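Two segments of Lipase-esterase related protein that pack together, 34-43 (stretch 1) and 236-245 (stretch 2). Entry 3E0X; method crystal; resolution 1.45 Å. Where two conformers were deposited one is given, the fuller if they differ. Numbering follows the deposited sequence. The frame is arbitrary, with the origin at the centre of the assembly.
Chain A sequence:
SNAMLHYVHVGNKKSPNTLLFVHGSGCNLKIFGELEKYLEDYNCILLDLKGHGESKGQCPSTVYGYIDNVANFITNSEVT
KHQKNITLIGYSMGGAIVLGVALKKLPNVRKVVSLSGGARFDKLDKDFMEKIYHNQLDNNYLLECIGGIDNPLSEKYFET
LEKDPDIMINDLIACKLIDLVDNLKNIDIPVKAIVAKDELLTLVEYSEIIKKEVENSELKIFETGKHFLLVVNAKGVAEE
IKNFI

Stretch 1, residues 34-43: ELEKYLEDYN
Stretch 2 (236-245) GVAEEIKNFI

What backbone frames hold the two stretches, and where do they meet? Residues 236-242 are helical, continuing a helix that begins earlier in the chain, with phi/psi near -60/-40 at Val237, Ala238 and Glu239 and bonds such as Lys242 N to Ala238 O at 2.9 Å. Stretch 1 is less regular: residues 34-37 have helical phi/psi, but the bonds run from residue i+3 to i, as in Tyr38 N to Leu35 O at 3.1 Å. Tyr38 (-108/4) and Leu39 (-123/27) leave those angles, and a type I turn from Leu39 to Tyr42 follows, with Tyr42 N bonded to Leu39 O at 3.1 Å. The nearest CA atoms are those of Tyr38 and Ala238, 5.9 Å apart. The two stretches run roughly the same way, since the contacts advance together from Leu35 with Val237 and Ala238 to Tyr42 with Lys242 and Ile245.

Which apolar side chains fill the space between them? Ala238 points its CB toward stretch 1 and meets three residues there: Tyr38 CB lies 3.3 Å from Ala238 CB, while Leu35 CD1 and Leu39 CD2 each lie 4.0 Å from that same Ala238 CB. Both leucines leave their backbones sideways and bring their ends nearer, Leu35 with chi1 t and chi2 p, Leu39 with chi1 m and chi2 t. Leu35 CD1 also touches Val237 CG1 at 3.7 Å, with Val237 in the t rotamer. Ile241 (m, t) sits one helical turn after Val237 and Ala238; its CD1 is 4.2 Å from Leu35 CD2 and 4.3 Å from Leu39 CD1, so both leucines reach the same methyl.

How do the two tyrosines differ? Tyr38 (chi1 -56°, chi2 -81°) directs its CB toward the helix, but the end of its side chain leads away, leaving CB as its point of closest approach. Tyr42 (chi1 -50°, chi2 -57°) also points toward stretch 2, and here the ring itself makes the contact. Ile245 (p, t) places CD1 over one face of that ring, 3.6 Å from the centroid and 21° off the normal, a CH-pi contact in which Ile245 CD1 comes within 3.4 Å of Tyr42 CZ. Lys242 CG lies at the ring's edge, 3.3 Å from Tyr42 OH, so the aliphatic part of the lysine borders the phenol.

Do polar groups join the stretches directly? No hydrogen bond or salt bridge crosses between them. Lys242 extends (chi1 m, then t, t, t) past the carbonyl of Tyr38, whose O is 3.2 Å from Lys242 CE; Lys242 NZ is 3.4 Å from Tyr38 O, but the angle is too poor for a hydrogen bond. A water bridges the two, accepting from Lys242 NZ at 2.8 Å and donating to Tyr38 O at 3.1 Å. The ammonium also forms a salt bridge within its own stretch, Lys242 NZ to Glu239 OE2 at 3.0 Å, as does Lys37 NZ to Glu34 OE2 at 3.0 Å in stretch 1.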

# COMPACT_ATOMS: atom_id res chain seq x y z
N GLU A 34 2.64 -1.48 13.33
CA GLU A 34 3.71 -2.41 13.70
C GLU A 34 4.94 -2.22 12.85
O GLU A 34 6.04 -2.23 13.35
CB GLU A 34 3.24 -3.86 13.62
CG GLU A 34 2.24 -4.23 14.68
CD GLU A 34 2.70 -3.90 16.11
OE1 GLU A 34 3.71 -4.47 16.57
OE2 GLU A 34 2.02 -3.10 16.78
N LEU A 35 4.75 -2.03 11.54
CA LEU A 35 5.86 -1.95 10.62
C LEU A 35 6.74 -0.76 10.95
O LEU A 35 7.97 -0.84 10.90
CB LEU A 35 5.34 -1.88 9.18
CG LEU A 35 6.41 -1.94 8.10
CD1 LEU A 35 7.14 -3.26 8.16
CD2 LEU A 35 5.81 -1.72 6.73
N GLU A 36 6.11 0.35 11.32
CA GLU A 36 6.89 1.55 11.64
C GLU A 36 7.82 1.33 12.85
O GLU A 36 8.86 1.99 12.97
CB GLU A 36 5.98 2.77 11.82
CG GLU A 36 5.16 2.77 13.08
CD GLU A 36 4.22 3.94 13.13
OE1 GLU A 36 3.32 4.02 12.27
OE2 GLU A 36 4.39 4.79 14.02
N LYS A 37 7.51 0.37 13.72
CA LYS A 37 8.37 0.12 14.88
C LYS A 37 9.79 -0.38 14.52
O LYS A 37 10.72 -0.26 15.33
CB LYS A 37 7.70 -0.86 15.86
CG LYS A 37 6.38 -0.38 16.41
CD LYS A 37 5.78 -1.48 17.28
CE LYS A 37 4.54 -1.00 18.00
NZ LYS A 37 3.96 -2.10 18.80
N TYR A 38 9.96 -0.92 13.31
CA TYR A 38 11.22 -1.55 12.89
C TYR A 38 11.97 -0.69 11.88
O TYR A 38 13.03 -1.08 11.37
CB TYR A 38 10.95 -2.98 12.34
CG TYR A 38 10.21 -3.82 13.36
CD1 TYR A 38 10.92 -4.44 14.40
CD2 TYR A 38 8.82 -3.95 13.34
CE1 TYR A 38 10.24 -5.19 15.39
CE2 TYR A 38 8.15 -4.69 14.32
CZ TYR A 38 8.87 -5.31 15.34
OH TYR A 38 8.24 -6.06 16.32
N LEU A 39 11.42 0.50 11.62
CA LEU A 39 11.99 1.40 10.61
C LEU A 39 12.35 2.77 11.20
O LEU A 39 12.37 3.79 10.49
CB LEU A 39 11.02 1.53 9.45
CG LEU A 39 10.83 0.22 8.67
CD1 LEU A 39 9.66 0.29 7.69
CD2 LEU A 39 12.14 -0.15 7.95
N GLU A 40 12.64 2.78 12.50
CA GLU A 40 12.87 4.02 13.26
C GLU A 40 14.12 4.77 12.88
O GLU A 40 14.24 5.96 13.21
CB GLU A 40 12.88 3.71 14.76
CG GLU A 40 11.50 3.55 15.30
CD GLU A 40 11.46 3.47 16.80
OE1 GLU A 40 12.33 4.10 17.45
OE2 GLU A 40 10.56 2.77 17.31
N ASP A 41 15.03 4.13 12.15
CA ASP A 41 16.26 4.79 11.71
C ASP A 41 16.04 5.65 10.47
O ASP A 41 16.96 6.36 10.01
CB ASP A 41 17.38 3.76 11.44
CG ASP A 41 18.04 3.26 12.73
OD1 ASP A 41 18.05 4.00 13.73
OD2 ASP A 41 18.57 2.12 12.74
N TYR A 42 14.84 5.57 9.91
CA TYR A 42 14.51 6.30 8.69
C TYR A 42 13.51 7.42 8.93
O TYR A 42 12.86 7.47 9.98
CB TYR A 42 13.94 5.33 7.67
CG TYR A 42 14.80 4.10 7.48
CD1 TYR A 42 16.14 4.20 7.11
CD2 TYR A 42 14.27 2.83 7.68
CE1 TYR A 42 16.94 3.07 6.94
CE2 TYR A 42 15.04 1.70 7.50
CZ TYR A 42 16.37 1.82 7.13
OH TYR A 42 17.10 0.66 6.96
N ASN A 43 13.41 8.33 7.97
CA ASN A 43 12.51 9.46 8.08
C ASN A 43 11.17 8.99 7.55
O ASN A 43 10.99 8.87 6.34
CB ASN A 43 13.07 10.64 7.26
CG ASN A 43 12.14 11.82 7.26
OD1 ASN A 43 11.50 12.12 8.26
ND2 ASN A 43 12.08 12.52 6.12
N GLY A 236 9.85 -9.04 10.00
CA GLY A 236 10.43 -9.68 8.82
C GLY A 236 10.22 -8.80 7.58
O GLY A 236 11.11 -8.68 6.73
N VAL A 237 9.05 -8.17 7.49
CA VAL A 237 8.81 -7.27 6.36
C VAL A 237 9.81 -6.09 6.40
O VAL A 237 10.40 -5.71 5.37
CB VAL A 237 7.36 -6.76 6.36
CG1 VAL A 237 7.16 -5.63 5.35
CG2 VAL A 237 6.41 -7.92 6.08
N ALA A 238 10.02 -5.52 7.58
CA ALA A 238 10.97 -4.40 7.71
C ALA A 238 12.37 -4.82 7.29
O ALA A 238 13.06 -4.04 6.65
CB ALA A 238 10.96 -3.80 9.10
N GLU A 239 12.79 -6.05 7.62
CA GLU A 239 14.12 -6.52 7.20
C GLU A 239 14.21 -6.54 5.68
O GLU A 239 15.27 -6.19 5.10
CB GLU A 239 14.41 -7.89 7.83
CG GLU A 239 14.66 -7.82 9.34
CD GLU A 239 15.78 -6.81 9.69
OE1 GLU A 239 16.91 -6.96 9.16
OE2 GLU A 239 15.50 -5.88 10.48
N GLU A 240 13.10 -6.90 5.03
CA GLU A 240 13.07 -7.01 3.58
C GLU A 240 12.89 -5.66 2.89
O GLU A 240 12.96 -5.56 1.65
CB GLU A 240 11.96 -7.97 3.16
CG GLU A 240 12.28 -9.40 3.56
CD GLU A 240 13.42 -10.02 2.77
OE1 GLU A 240 13.64 -9.64 1.59
OE2 GLU A 240 14.08 -10.92 3.33
N ILE A 241 12.63 -4.62 3.67
CA ILE A 241 12.69 -3.24 3.19
C ILE A 241 14.12 -2.71 3.37
O ILE A 241 14.70 -2.13 2.44
CB ILE A 241 11.65 -2.36 3.90
CG1 ILE A 241 10.26 -2.80 3.44
CG2 ILE A 241 11.85 -0.89 3.54
CD1 ILE A 241 9.11 -2.22 4.24
N LYS A 242 14.71 -2.94 4.55
CA LYS A 242 16.10 -2.53 4.82
C LYS A 242 17.09 -3.10 3.83
O LYS A 242 18.09 -2.43 3.47
CB LYS A 242 16.52 -3.00 6.21
CG LYS A 242 15.78 -2.34 7.31
CD LYS A 242 16.20 -2.99 8.59
CE LYS A 242 15.32 -2.53 9.69
NZ LYS A 242 15.87 -2.99 10.96
N ASN A 243 16.89 -4.35 3.42
CA ASN A 243 17.85 -4.96 2.49
C ASN A 243 17.76 -4.45 1.04
O ASN A 243 18.59 -4.80 0.21
CB ASN A 243 17.84 -6.50 2.58
CG ASN A 243 16.58 -7.11 2.08
OD1 ASN A 243 15.70 -6.43 1.56
ND2 ASN A 243 16.45 -8.43 2.25
N PHE A 244 16.76 -3.60 0.78
CA PHE A 244 16.48 -3.10 -0.53
C PHE A 244 16.79 -1.61 -0.67
O PHE A 244 17.24 -1.18 -1.75
CB PHE A 244 15.00 -3.33 -0.81
CG PHE A 244 14.51 -2.75 -2.12
CD1 PHE A 244 13.49 -1.80 -2.13
CD2 PHE A 244 15.04 -3.18 -3.33
CE1 PHE A 244 13.00 -1.28 -3.34
CE2 PHE A 244 14.56 -2.66 -4.53
CZ PHE A 244 13.54 -1.71 -4.52
N ILE A 245 16.49 -0.81 0.35
CA ILE A 245 16.56 0.65 0.19
C ILE A 245 17.99 1.18 0.01
O ILE A 245 18.16 2.26 -0.58
CB ILE A 245 15.77 1.44 1.27
CG1 ILE A 245 16.25 1.12 2.69
CG2 ILE A 245 14.26 1.20 1.10
CD1 ILE A 245 15.68 2.04 3.77
OXT ILE A 245 18.98 0.58 0.43
O HOH W 1 15.00 -2.14 13.50